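Local atomic coordinates of glutathione S-transferase (Gordonia bronchialis, PDB entry 4PTS), a protein that probably conjugates glutathione to electrophilic substrates, as an omega-like glutathione transferase. Residues Y265-F270 with R308-P313; R32-G37 with S148-A153; C80-D85 with I284-Y289; E214-Q219 with H314-L319. All coordinates share one frame; numbering follows the deposited sequence.

Contact 1 of 4, residues Y265-F270 with R308-P313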
loop_
_atom_site.group_PDB
_atom_site.type_symbol
_atom_site.label_atom_id
_atom_site.label_comp_id
_atom_site.label_asym_id
_atom_site.label_seq_id
_atom_site.Cartn_x
_atom_site.Cartn_y
_atom_site.Cartn_z
ATOM N N TYR B 265 10.312 -7.577 16.455
ATOM C CA TYR B 265 9.684 -8.838 16.829
ATOM C C TYR B 265 9.479 -9.717 15.606
ATOM O O TYR B 265 9.848 -10.898 15.607
ATOM C CB TYR B 265 8.361 -8.549 17.487
ATOM C CG TYR B 265 7.449 -9.721 17.656
ATOM C CD1 TYR B 265 7.586 -10.570 18.748
ATOM C CD2 TYR B 265 6.407 -9.952 16.767
ATOM C CE1 TYR B 265 6.729 -11.635 18.946
ATOM C CE2 TYR B 265 5.540 -11.008 16.960
ATOM C CZ TYR B 265 5.711 -11.849 18.055
ATOM O OH TYR B 265 4.884 -12.929 18.279
ATOM N N ALA B 266 8.903 -9.151 14.550
ATOM C CA ALA B 266 8.662 -9.931 13.330
ATOM C C ALA B 266 9.946 -10.525 12.757
ATOM O O ALA B 266 9.981 -11.704 12.422
ATOM C CB ALA B 266 7.960 -9.089 12.286
ATOM N N ARG B 267 10.995 -9.721 12.663
ATOM C CA ARG B 267 12.230 -10.207 12.081
ATOM C C ARG B 267 12.901 -11.280 12.957
ATOM O O ARG B 267 13.523 -12.218 12.452
ATOM C CB ARG B 267 13.180 -9.049 11.841
ATOM C CG ARG B 267 12.819 -8.222 10.627
ATOM C CD ARG B 267 13.769 -7.045 10.463
ATOM N NE ARG B 267 13.512 -6.019 11.471
ATOM C CZ ARG B 267 14.441 -5.286 12.090
ATOM N NH1 ARG B 267 14.075 -4.383 12.977
ATOM N NH2 ARG B 267 15.729 -5.447 11.839
ATOM N N ASP B 268 12.770 -11.132 14.268
ATOM C CA ASP B 268 13.272 -12.116 15.212
ATOM C C ASP B 268 12.662 -13.500 14.935
ATOM O O ASP B 268 13.387 -14.489 14.826
ATOM C CB ASP B 268 12.955 -11.621 16.622
ATOM C CG ASP B 268 13.250 -12.639 17.704
ATOM O OD1 ASP B 268 14.202 -13.431 17.499
ATOM O OD2 ASP B 268 12.537 -12.588 18.767
ATOM N N LEU B 269 11.335 -13.558 14.826
ATOM C CA LEU B 269 10.631 -14.781 14.452
ATOM C C LEU B 269 10.955 -15.223 13.043
ATOM O O LEU B 269 11.184 -16.415 12.813
ATOM C CB LEU B 269 9.119 -14.616 14.564
ATOM C CG LEU B 269 8.579 -14.349 15.975
ATOM C CD1 LEU B 269 7.059 -14.254 15.975
ATOM C CD2 LEU B 269 9.024 -15.430 16.942
ATOM N N PHE B 270 10.987 -14.299 12.093
ATOM C CA PHE B 270 11.270 -14.705 10.727
ATOM C C PHE B 270 12.610 -15.420 10.638
ATOM O O PHE B 270 12.745 -16.437 9.958
ATOM C CB PHE B 270 11.305 -13.502 9.806
ATOM C CG PHE B 270 11.455 -13.858 8.370
ATOM C CD1 PHE B 270 10.344 -14.100 7.581
ATOM C CD2 PHE B 270 12.696 -13.968 7.821
ATOM C CE1 PHE B 270 10.486 -14.442 6.242
ATOM C CE2 PHE B 270 12.863 -14.308 6.501
ATOM C CZ PHE B 270 11.763 -14.543 5.705
ATOM N N ARG B 308 14.528 -7.432 1.488
ATOM C CA ARG B 308 15.835 -7.661 2.089
ATOM C C ARG B 308 15.925 -7.258 3.550
ATOM O O ARG B 308 16.581 -7.906 4.340
ATOM C CB ARG B 308 16.910 -6.965 1.262
ATOM C CG ARG B 308 16.974 -7.505 -0.172
ATOM C CD ARG B 308 18.143 -6.975 -1.010
ATOM N NE ARG B 308 18.063 -5.528 -1.271
ATOM C CZ ARG B 308 18.400 -4.924 -2.412
ATOM N NH1 ARG B 308 18.811 -5.620 -3.472
ATOM N NH2 ARG B 308 18.283 -3.605 -2.511
ATOM N N ASN B 309 15.205 -6.214 3.920
ATOM C CA ASN B 309 15.100 -5.780 5.322
ATOM C C ASN B 309 14.716 -6.867 6.338
ATOM O O ASN B 309 14.940 -6.705 7.527
ATOM C CB ASN B 309 14.117 -4.608 5.426
ATOM C CG ASN B 309 12.740 -4.886 4.752
ATOM O OD1 ASN B 309 12.466 -5.961 4.181
ATOM N ND2 ASN B 309 11.860 -3.889 4.835
ATOM N N TRP B 310 14.118 -7.963 5.872
ATOM C CA TRP B 310 13.711 -9.055 6.759
ATOM C C TRP B 310 14.906 -9.695 7.428
ATOM O O TRP B 310 14.807 -10.199 8.526
ATOM C CB TRP B 310 12.961 -10.160 6.000
ATOM C CG TRP B 310 11.490 -9.945 5.813
ATOM C CD1 TRP B 310 10.859 -9.637 4.664
ATOM C CD2 TRP B 310 10.477 -10.051 6.808
ATOM N NE1 TRP B 310 9.506 -9.527 4.866
ATOM C CE2 TRP B 310 9.243 -9.783 6.180
ATOM C CE3 TRP B 310 10.486 -10.340 8.170
ATOM C CZ2 TRP B 310 8.017 -9.814 6.870
ATOM C CZ3 TRP B 310 9.271 -10.357 8.860
ATOM C CH2 TRP B 310 8.051 -10.106 8.202
ATOM N N LEU B 311 16.033 -9.684 6.745
ATOM C CA LEU B 311 17.244 -10.316 7.257
ATOM C C LEU B 311 18.184 -9.358 7.978
ATOM O O LEU B 311 19.327 -9.690 8.243
ATOM C CB LEU B 311 17.995 -10.956 6.104
ATOM C CG LEU B 311 17.202 -12.005 5.328
ATOM C CD1 LEU B 311 18.096 -12.567 4.221
ATOM C CD2 LEU B 311 16.673 -13.111 6.247
ATOM N N THR B 312 17.689 -8.186 8.324
ATOM C CA THR B 312 18.491 -7.241 9.040
ATOM C C THR B 312 18.345 -7.512 10.543
ATOM O O THR B 312 17.334 -8.027 10.986
ATOM C CB THR B 312 18.110 -5.793 8.696
ATOM O OG1 THR B 312 16.779 -5.520 9.141
ATOM C CG2 THR B 312 18.201 -5.578 7.204
ATOM N N PRO B 313 19.382 -7.164 11.315
ATOM C CA PRO B 313 19.506 -7.313 12.766
ATOM C C PRO B 313 18.430 -6.626 13.558
ATOM O O PRO B 313 18.185 -5.445 13.334
ATOM C CB PRO B 313 20.822 -6.607 13.061
ATOM C CG PRO B 313 21.635 -6.863 11.848
ATOM C CD PRO B 313 20.665 -6.756 10.706
#
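R267 and F270, on the last turns of helix 260-270 in the helical C-terminal domain of this glutathione transferase fold, meet W310 to P313 of the long tail that follows helix 281-291. The polar grip comes from R267 NH2, which donates to P313 O at 2.9 Å, reaching that oxygen from above its carbonyl plane. The same nitrogen makes weak bonds to T312 OG1 and, at 3.2 Å, to T312 O. T312 OG1 in turn donates a hydrogen bond to N309 O, 2.7 Å away, so N309 O serves two donors, OG1 and the backbone N of T312. W310 O and T312 O each also receive a bond from Q271 NE2, while W263 lies against the R267 guanidinium as a cation-pi partner. Nearer the backbone, the aliphatic part of R267 rests on the tail, CG being 3.5 Å from W310 O. F270 and W310 form an offset stack, the phenyl and the indole six-membered ring 4.8 Å apart between centroids with planes at 28°. F270 CG, anti to the backbone N (chi1 -174°), comes to 3.7 Å from W310 CE3. A266 CB touches W310 CZ3, and L311 CD2 meets F270 CE2 at the ring edge, 4.0 Å away.

Contact 2 of 4, residues R32-G37 with S148-A153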
loop_
_atom_site.group_PDB
_atom_site.type_symbol
_atom_site.label_atom_id
_atom_site.label_comp_id
_atom_site.label_asym_id
_atom_site.label_seq_id
_atom_site.Cartn_x
_atom_site.Cartn_y
_atom_site.Cartn_z
ATOM N N ARG B 32 -11.640 -34.846 15.537
ATOM C CA ARG B 32 -10.232 -34.712 15.922
ATOM C C ARG B 32 -9.400 -35.984 15.812
ATOM O O ARG B 32 -9.880 -37.123 15.963
ATOM C CB ARG B 32 -10.100 -34.186 17.338
ATOM C CG ARG B 32 -10.781 -32.859 17.559
ATOM C CD ARG B 32 -10.850 -32.559 19.037
ATOM N NE ARG B 32 -9.508 -32.443 19.593
ATOM C CZ ARG B 32 -9.219 -32.483 20.890
ATOM N NH1 ARG B 32 -10.176 -32.640 21.790
ATOM N NH2 ARG B 32 -7.962 -32.363 21.293
ATOM N N ILE B 33 -8.122 -35.737 15.551
ATOM C CA ILE B 33 -7.092 -36.741 15.492
ATOM C C ILE B 33 -6.420 -36.638 16.830
ATOM O O ILE B 33 -5.832 -35.586 17.158
ATOM C CB ILE B 33 -6.100 -36.429 14.360
ATOM C CG1 ILE B 33 -6.768 -36.732 13.028
ATOM C CG2 ILE B 33 -4.793 -37.201 14.501
ATOM C CD1 ILE B 33 -6.077 -36.057 11.863
ATOM N N THR B 34 -6.478 -37.742 17.575
ATOM C CA THR B 34 -6.153 -37.764 18.996
ATOM C C THR B 34 -5.379 -39.030 19.360
ATOM O O THR B 34 -5.558 -40.056 18.715
ATOM C CB THR B 34 -7.435 -37.739 19.875
ATOM O OG1 THR B 34 -8.303 -38.837 19.524
ATOM C CG2 THR B 34 -8.173 -36.396 19.745
ATOM N N ALA B 35 -4.557 -38.964 20.411
ATOM C CA ALA B 35 -3.782 -40.125 20.882
ATOM C C ALA B 35 -4.699 -41.273 21.249
ATOM O O ALA B 35 -4.530 -42.371 20.763
ATOM C CB ALA B 35 -2.929 -39.753 22.076
ATOM N N ASP B 36 -5.683 -41.006 22.098
ATOM C CA ASP B 36 -6.668 -42.027 22.489
ATOM C C ASP B 36 -7.589 -42.479 21.349
ATOM O O ASP B 36 -8.291 -43.462 21.491
ATOM C CB ASP B 36 -7.521 -41.542 23.685
ATOM C CG ASP B 36 -8.251 -40.213 23.410
ATOM O OD1 ASP B 36 -7.709 -39.359 22.664
ATOM O OD2 ASP B 36 -9.370 -40.015 23.944
ATOM N N GLY B 37 -7.625 -41.750 20.244
ATOM C CA GLY B 37 -8.502 -42.106 19.132
ATOM C C GLY B 37 -9.995 -41.934 19.388
ATOM O O GLY B 37 -10.815 -42.607 18.757
ATOM N N SER B 148 0.665 -30.158 19.087
ATOM C CA SER B 148 1.416 -30.054 20.325
ATOM C C SER B 148 0.988 -31.105 21.385
ATOM O O SER B 148 1.852 -31.640 22.104
ATOM C CB SER B 148 1.289 -28.657 20.923
ATOM O OG SER B 148 1.673 -27.660 20.004
ATOM N N LEU B 149 -0.311 -31.424 21.479
ATOM C CA LEU B 149 -0.800 -32.271 22.585
ATOM C C LEU B 149 -0.956 -33.744 22.254
ATOM O O LEU B 149 -0.618 -34.586 23.081
ATOM C CB LEU B 149 -2.127 -31.766 23.122
ATOM C CG LEU B 149 -2.103 -30.358 23.694
ATOM C CD1 LEU B 149 -3.459 -30.081 24.344
ATOM C CD2 LEU B 149 -0.950 -30.108 24.658
ATOM N N GLU B 150 -1.475 -34.064 21.078
ATOM C CA GLU B 150 -1.787 -35.454 20.748
ATOM C C GLU B 150 -0.667 -36.207 20.007
ATOM O O GLU B 150 -0.519 -37.407 20.173
ATOM C CB GLU B 150 -3.094 -35.523 19.964
ATOM C CG GLU B 150 -4.294 -34.877 20.664
ATOM C CD GLU B 150 -4.675 -35.533 21.993
ATOM O OE1 GLU B 150 -4.982 -36.754 22.038
ATOM O OE2 GLU B 150 -4.686 -34.807 23.013
ATOM N N TRP B 151 0.150 -35.501 19.233
ATOM C CA TRP B 151 1.260 -36.128 18.509
ATOM C C TRP B 151 2.526 -36.122 19.345
ATOM O O TRP B 151 3.627 -36.356 18.848
ATOM C CB TRP B 151 1.522 -35.392 17.209
ATOM C CG TRP B 151 0.415 -35.522 16.302
ATOM C CD1 TRP B 151 -0.822 -34.961 16.418
ATOM C CD2 TRP B 151 0.402 -36.271 15.108
ATOM N NE1 TRP B 151 -1.623 -35.323 15.358
ATOM C CE2 TRP B 151 -0.887 -36.126 14.535
ATOM C CE3 TRP B 151 1.359 -37.045 14.445
ATOM C CZ2 TRP B 151 -1.241 -36.731 13.346
ATOM C CZ3 TRP B 151 1.012 -37.653 13.265
ATOM C CH2 TRP B 151 -0.285 -37.488 12.718
ATOM N N THR B 152 2.365 -35.873 20.629
ATOM C CA THR B 152 3.495 -35.650 21.502
ATOM C C THR B 152 4.533 -36.788 21.484
ATOM O O THR B 152 5.738 -36.548 21.616
ATOM C CB THR B 152 3.008 -35.332 22.926
ATOM O OG1 THR B 152 4.138 -35.240 23.783
ATOM C CG2 THR B 152 2.021 -36.404 23.446
ATOM N N ALA B 153 4.081 -38.018 21.269
ATOM C CA ALA B 153 4.985 -39.165 21.201
ATOM C C ALA B 153 5.979 -39.155 20.021
ATOM O O ALA B 153 6.982 -39.854 20.062
ATOM C CB ALA B 153 4.163 -40.449 21.180
#
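In the N-terminal, thioredoxin-like half of the glutathione transferase fold, the loop before strand 48-53 lies against the end of helix 140-149, with T34 and A35 meeting E150 and I33 meeting W151. The loop makes a beta-turn here, closed by G37 N bonding to T34 O, and E150 reaches the turn from across the contact. E150 OE1 accepts from A35 N at 2.8 Å with its anti lone pair, and the N-H points fairly straight at it (155°). A bend in the glutamate chain, chi2 -62°, places CD for this bond. The side chains of T34 and E150 run alongside each other, with T34 CB 3.4 Å from E150 OE1. D36 OD1 stands 3.8 Å from that same OE1, a pairing of like charges that might favour protonation of one of them. R32 NH2, 4.4 Å from E150 OE2 and with no N-H aimed at it, could offset this charge, although its salt bridge is to D146. On the apolar side F147 meets W151 edge-to-face, while V43 and Y48 touch both I33 and W151. I33 CG2, anti to the backbone N, lies 3.8 Å from W151 CZ2.

Contact 3 of 4, residues C80-D85 with I284-Y289; sequences CGPTHD and IKQHYY
P82 and H287 meet most closely through a single bond: H287 ND1 donates to P82 O at 2.8 Å. A chi1 of 165° sets H287 CG anti to the backbone N; P82 O lies at the edge of the imidazole, near its plane, by ND1, and ND1 lies in the carbonyl plane with a C=O...N angle of 156°. Behind the bond, P82 CB packs on H287 CB at 3.8 Å. The proline ring and Q286 project in the same direction, which brings P82 CG to 3.4 Å from Q286 OE1. H84 comes to H287 at a slant, the ring planes 35° apart and H84 NE2 3.9 Å from H287 CE1. W89, a predicted glutathione-binding residue, meets both histidine rings. On the same helix Y288 bonds through OH to Y187 and Y245. The loop after strand 76-80 is thus joined to helix 281-291 at the cleft between the thioredoxin-like and helical domains, the predicted active site of this glutathione transferase, close to C56.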
loop_
_atom_site.group_PDB
_atom_site.type_symbol
_atom_site.label_atom_id
_atom_site.label_comp_id
_atom_site.label_asym_id
_atom_site.label_seq_id
_atom_site.Cartn_x
_atom_site.Cartn_y
_atom_site.Cartn_z
ATOM N N CYS B 80 -0.899 -26.764 -2.049
ATOM C CA CYS B 80 -1.668 -26.261 -3.145
ATOM C C CYS B 80 -1.047 -25.012 -3.720
ATOM O O CYS B 80 -0.320 -24.257 -3.037
ATOM C CB CYS B 80 -3.080 -25.995 -2.701
ATOM S SG CYS B 80 -3.791 -27.487 -2.035
ATOM N N GLY B 81 -1.360 -24.807 -4.995
ATOM C CA GLY B 81 -0.998 -23.599 -5.680
ATOM C C GLY B 81 -1.855 -22.434 -5.214
ATOM O O GLY B 81 -3.016 -22.621 -4.778
ATOM N N PRO B 82 -1.308 -21.215 -5.361
ATOM C CA PRO B 82 -1.925 -19.974 -4.907
ATOM C C PRO B 82 -3.194 -19.595 -5.648
ATOM O O PRO B 82 -4.008 -18.881 -5.098
ATOM C CB PRO B 82 -0.842 -18.930 -5.166
ATOM C CG PRO B 82 -0.048 -19.483 -6.307
ATOM C CD PRO B 82 -0.096 -20.974 -6.172
ATOM N N THR B 83 -3.373 -20.060 -6.874
ATOM C CA THR B 83 -4.514 -19.627 -7.673
ATOM C C THR B 83 -5.491 -20.752 -7.915
ATOM O O THR B 83 -5.122 -21.926 -7.928
ATOM C CB THR B 83 -4.080 -19.141 -9.054
ATOM O OG1 THR B 83 -3.176 -20.095 -9.621
ATOM C CG2 THR B 83 -3.386 -17.809 -8.945
ATOM N N HIS B 84 -6.737 -20.388 -8.144
ATOM C CA HIS B 84 -7.764 -21.364 -8.378
ATOM C C HIS B 84 -9.066 -20.681 -8.742
ATOM O O HIS B 84 -9.206 -19.490 -8.527
ATOM C CB HIS B 84 -7.953 -22.254 -7.135
ATOM C CG HIS B 84 -8.005 -21.516 -5.820
ATOM N ND1 HIS B 84 -9.152 -20.920 -5.337
ATOM C CD2 HIS B 84 -7.069 -21.349 -4.856
ATOM C CE1 HIS B 84 -8.911 -20.390 -4.152
ATOM N NE2 HIS B 84 -7.653 -20.638 -3.836
ATOM N N ASP B 85 -10.030 -21.435 -9.265
ATOM C CA ASP B 85 -11.348 -20.860 -9.594
ATOM C C ASP B 85 -12.312 -20.957 -8.386
ATOM O O ASP B 85 -11.882 -21.085 -7.236
ATOM C CB ASP B 85 -11.916 -21.471 -10.899
ATOM C CG ASP B 85 -12.363 -22.952 -10.752
ATOM O OD1 ASP B 85 -12.670 -23.409 -9.616
ATOM O OD2 ASP B 85 -12.429 -23.661 -11.795
ATOM N N ILE B 284 2.274 -15.970 -1.838
ATOM C CA ILE B 284 1.397 -15.163 -1.024
ATOM C C ILE B 284 0.766 -14.046 -1.840
ATOM O O ILE B 284 -0.454 -13.891 -1.899
ATOM C CB ILE B 284 2.179 -14.545 0.137
ATOM C CG1 ILE B 284 2.415 -15.617 1.198
ATOM C CG2 ILE B 284 1.411 -13.389 0.761
ATOM C CD1 ILE B 284 3.527 -15.295 2.163
ATOM N N LYS B 285 1.622 -13.264 -2.478
ATOM C CA LYS B 285 1.154 -12.167 -3.301
ATOM C C LYS B 285 0.273 -12.676 -4.420
ATOM O O LYS B 285 -0.847 -12.198 -4.600
ATOM C CB LYS B 285 2.332 -11.370 -3.847
ATOM C CG LYS B 285 2.978 -10.519 -2.778
ATOM C CD LYS B 285 4.426 -10.232 -3.099
ATOM C CE LYS B 285 4.540 -9.406 -4.364
ATOM N NZ LYS B 285 5.949 -9.160 -4.745
ATOM N N GLN B 286 0.775 -13.653 -5.166
ATOM C CA GLN B 286 0.007 -14.208 -6.267
ATOM C C GLN B 286 -1.403 -14.559 -5.849
ATOM O O GLN B 286 -2.334 -14.354 -6.600
ATOM C CB GLN B 286 0.669 -15.465 -6.813
ATOM C CG GLN B 286 1.819 -15.196 -7.768
ATOM C CD GLN B 286 2.582 -16.457 -8.132
ATOM O OE1 GLN B 286 2.494 -17.485 -7.462
ATOM N NE2 GLN B 286 3.350 -16.377 -9.191
ATOM N N HIS B 287 -1.559 -15.089 -4.648
ATOM C CA HIS B 287 -2.861 -15.585 -4.232
ATOM C C HIS B 287 -3.836 -14.467 -3.957
ATOM O O HIS B 287 -4.956 -14.454 -4.436
ATOM C CB HIS B 287 -2.751 -16.443 -2.988
ATOM C CG HIS B 287 -4.058 -16.672 -2.344
ATOM N ND1 HIS B 287 -5.073 -17.351 -2.976
ATOM C CD2 HIS B 287 -4.554 -16.267 -1.156
ATOM C CE1 HIS B 287 -6.135 -17.390 -2.190
ATOM N NE2 HIS B 287 -5.840 -16.745 -1.074
ATOM N N TYR B 288 -3.405 -13.527 -3.160
ATOM C CA TYR B 288 -4.281 -12.457 -2.811
ATOM C C TYR B 288 -4.623 -11.600 -4.017
ATOM O O TYR B 288 -5.785 -11.302 -4.265
ATOM C CB TYR B 288 -3.642 -11.618 -1.717
ATOM C CG TYR B 288 -3.726 -12.281 -0.378
ATOM C CD1 TYR B 288 -2.737 -13.119 0.059
ATOM C CD2 TYR B 288 -4.816 -12.069 0.444
ATOM C CE1 TYR B 288 -2.812 -13.728 1.290
ATOM C CE2 TYR B 288 -4.909 -12.671 1.684
ATOM C CZ TYR B 288 -3.897 -13.496 2.105
ATOM O OH TYR B 288 -3.971 -14.109 3.330
ATOM N N TYR B 289 -3.607 -11.194 -4.762
ATOM C CA TYR B 289 -3.794 -10.199 -5.813
ATOM C C TYR B 289 -4.481 -10.808 -7.025
ATOM O O TYR B 289 -5.203 -10.129 -7.729
ATOM C CB TYR B 289 -2.457 -9.537 -6.199
ATOM C CG TYR B 289 -1.980 -8.502 -5.196
ATOM C CD1 TYR B 289 -2.482 -7.218 -5.197
ATOM C CD2 TYR B 289 -1.030 -8.822 -4.244
ATOM C CE1 TYR B 289 -2.054 -6.281 -4.266
ATOM C CE2 TYR B 289 -0.594 -7.889 -3.316
ATOM C CZ TYR B 289 -1.103 -6.609 -3.319
ATOM O OH TYR B 289 -0.651 -5.672 -2.369
#

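Contact 4 of 4, residues E214-Q219 with H314-L319; sequences ERLAQQ and HHREEL
The guanidinium of R316 turns its edge toward L216, whose carbonyl oxygen lies almost in the guanidinium plane, between NH1 and NH2. Both terminal nitrogens grip this one atom end-on: R316 NH1 donates to L216 O at 2.8 Å with an N-H...O angle of 153°, and R316 NH2 reaches the same oxygen at 3.0 Å. NH2 also donates to R220 O. The chain gets there by bending twice, chi2 -76° placing CD and chi3 -74° placing NE. The L216 side chain crosses that of R316 at about a right angle, its CB 3.7 Å from R316 NH2. From helix 260-270, A264 also packs on the arginine, while L262 and Y265 touch L216. The second point of contact is a methyl against backbone: L319 CD2 rests 3.5 Å from A217 O and 3.9 Å from Q219 N, where the chain leaves helix 195-217. L319 is held to the arginine's own backbone by a bond from its N to R316 O. The tail beyond helix 281-291 is thus tied to the C-terminal end of helix 195-217 in the helical domain. Carbonyls in the last turn of a helix have no further helical N-H to bind, and the partial negative charge of that end would probably favour the cationic guanidinium buried against it.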
loop_
_atom_site.group_PDB
_atom_site.type_symbol
_atom_site.label_atom_id
_atom_site.label_comp_id
_atom_site.label_asym_id
_atom_site.label_seq_id
_atom_site.Cartn_x
_atom_site.Cartn_y
_atom_site.Cartn_z
ATOM N N GLU B 214 3.217 -2.036 22.832
ATOM C CA GLU B 214 3.504 -1.745 24.233
ATOM C C GLU B 214 3.962 -3.036 24.934
ATOM O O GLU B 214 4.999 -3.074 25.613
ATOM C CB GLU B 214 2.284 -1.151 24.965
ATOM C CG GLU B 214 2.030 0.351 24.765
ATOM N N ARG B 215 3.198 -4.100 24.725
ATOM C CA ARG B 215 3.468 -5.412 25.322
ATOM C C ARG B 215 4.838 -5.972 24.956
ATOM O O ARG B 215 5.557 -6.450 25.822
ATOM C CB ARG B 215 2.387 -6.391 24.884
ATOM C CG ARG B 215 2.429 -7.711 25.600
ATOM C CD ARG B 215 1.351 -8.627 25.029
ATOM N NE ARG B 215 1.411 -9.971 25.594
ATOM C CZ ARG B 215 0.743 -10.365 26.666
ATOM N NH1 ARG B 215 -0.067 -9.533 27.286
ATOM N NH2 ARG B 215 0.897 -11.608 27.131
ATOM N N LEU B 216 5.200 -5.882 23.680
ATOM C CA LEU B 216 6.425 -6.492 23.182
ATOM C C LEU B 216 7.628 -5.586 23.305
ATOM O O LEU B 216 8.744 -5.998 23.015
ATOM C CB LEU B 216 6.256 -6.894 21.739
ATOM C CG LEU B 216 5.353 -8.104 21.559
ATOM C CD1 LEU B 216 5.011 -8.215 20.081
ATOM C CD2 LEU B 216 5.981 -9.399 22.044
ATOM N N ALA B 217 7.408 -4.350 23.747
ATOM C CA ALA B 217 8.507 -3.455 24.066
ATOM C C ALA B 217 9.108 -4.010 25.345
ATOM O O ALA B 217 10.328 -3.950 25.577
ATOM C CB ALA B 217 7.995 -2.043 24.270
ATOM N N GLN B 218 8.203 -4.588 26.140
ATOM C CA GLN B 218 8.424 -4.996 27.503
ATOM C C GLN B 218 8.856 -6.457 27.617
ATOM O O GLN B 218 9.064 -6.933 28.712
ATOM C CB GLN B 218 7.087 -4.764 28.236
ATOM C CG GLN B 218 6.985 -5.124 29.701
ATOM C CD GLN B 218 7.712 -4.151 30.612
ATOM O OE1 GLN B 218 8.930 -4.230 30.784
ATOM N NE2 GLN B 218 6.959 -3.255 31.241
ATOM N N GLN B 219 9.009 -7.176 26.513
ATOM C CA GLN B 219 9.015 -8.639 26.572
ATOM C C GLN B 219 9.426 -9.188 25.214
ATOM O O GLN B 219 8.997 -8.667 24.185
ATOM C CB GLN B 219 7.558 -9.008 26.824
ATOM C CG GLN B 219 7.242 -10.198 27.687
ATOM C CD GLN B 219 5.730 -10.340 27.900
ATOM O OE1 GLN B 219 5.013 -9.360 28.097
ATOM N NE2 GLN B 219 5.250 -11.568 27.872
ATOM N N HIS B 314 17.861 -7.338 14.533
ATOM C CA HIS B 314 16.678 -6.872 15.295
ATOM C C HIS B 314 16.924 -6.525 16.773
ATOM O O HIS B 314 16.154 -5.761 17.352
ATOM C CB HIS B 314 15.566 -7.919 15.210
ATOM C CG HIS B 314 16.034 -9.312 15.461
ATOM N ND1 HIS B 314 16.118 -9.851 16.724
ATOM C CD2 HIS B 314 16.463 -10.273 14.613
ATOM C CE1 HIS B 314 16.570 -11.087 16.647
ATOM N NE2 HIS B 314 16.793 -11.366 15.377
ATOM N N HIS B 315 17.973 -7.095 17.375
ATOM C CA HIS B 315 18.379 -6.786 18.765
ATOM C C HIS B 315 17.315 -7.098 19.812
ATOM O O HIS B 315 17.104 -6.332 20.760
ATOM C CB HIS B 315 18.830 -5.327 18.888
ATOM C CG HIS B 315 19.898 -4.980 17.917
ATOM N ND1 HIS B 315 19.641 -4.300 16.745
ATOM C CD2 HIS B 315 21.216 -5.297 17.897
ATOM C CE1 HIS B 315 20.764 -4.184 16.058
ATOM N NE2 HIS B 315 21.734 -4.779 16.735
ATOM N N ARG B 316 16.638 -8.222 19.624
ATOM C CA ARG B 316 15.609 -8.661 20.539
ATOM C C ARG B 316 16.221 -9.596 21.552
ATOM O O ARG B 316 15.619 -9.902 22.560
ATOM C CB ARG B 316 14.494 -9.355 19.775
ATOM C CG ARG B 316 13.756 -8.436 18.813
ATOM C CD ARG B 316 12.805 -7.499 19.536
ATOM N NE ARG B 316 11.608 -8.184 20.027
ATOM C CZ ARG B 316 10.712 -7.613 20.821
ATOM N NH1 ARG B 316 10.876 -6.359 21.223
ATOM N NH2 ARG B 316 9.650 -8.288 21.228
ATOM N N GLU B 317 17.442 -10.035 21.281
ATOM C CA GLU B 317 18.174 -10.928 22.176
ATOM C C GLU B 317 18.449 -10.135 23.454
ATOM O O GLU B 317 18.439 -10.674 24.557
ATOM C CB GLU B 317 19.491 -11.407 21.544
ATOM C CG GLU B 317 19.513 -11.479 20.008
ATOM C CD GLU B 317 19.982 -10.157 19.354
ATOM O OE1 GLU B 317 19.752 -9.955 18.132
ATOM O OE2 GLU B 317 20.591 -9.313 20.059
ATOM N N GLU B 318 18.660 -8.837 23.279
ATOM C CA GLU B 318 18.864 -7.922 24.368
ATOM C C GLU B 318 17.686 -7.913 25.362
ATOM O O GLU B 318 17.837 -7.488 26.496
ATOM C CB GLU B 318 19.176 -6.532 23.803
ATOM C CG GLU B 318 17.979 -5.641 23.497
ATOM N N LEU B 319 16.524 -8.421 24.954
ATOM C CA LEU B 319 15.363 -8.580 25.861
ATOM C C LEU B 319 15.321 -9.920 26.610
ATOM O O LEU B 319 14.367 -10.201 27.337
ATOM C CB LEU B 319 14.063 -8.385 25.081
ATOM C CG LEU B 319 13.710 -6.913 24.856
ATOM C CD1 LEU B 319 13.093 -6.682 23.490
ATOM C CD2 LEU B 319 12.786 -6.394 25.954
#

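Contacts 1 and 4 belong together: both lay the tail after helix 281-291 on the helical domain, one against helix 260-270 and the other against the end of helix 195-217, and they touch where Y265 meets L216 and R316. Each uses an arginine on backbone carbonyls, donated by the helix in contact 1 and by the tail in contact 4; contact 1 adds stacked aromatic rings. Contact 2, about 33 Å from contact 1 between centres, is peripheral too, but on the thioredoxin-like domain, and reverses the chemistry, a carboxylate accepting a backbone N-H. Contact 3 lies closest to the chain centre, joining the two domains through histidine at the predicted active site.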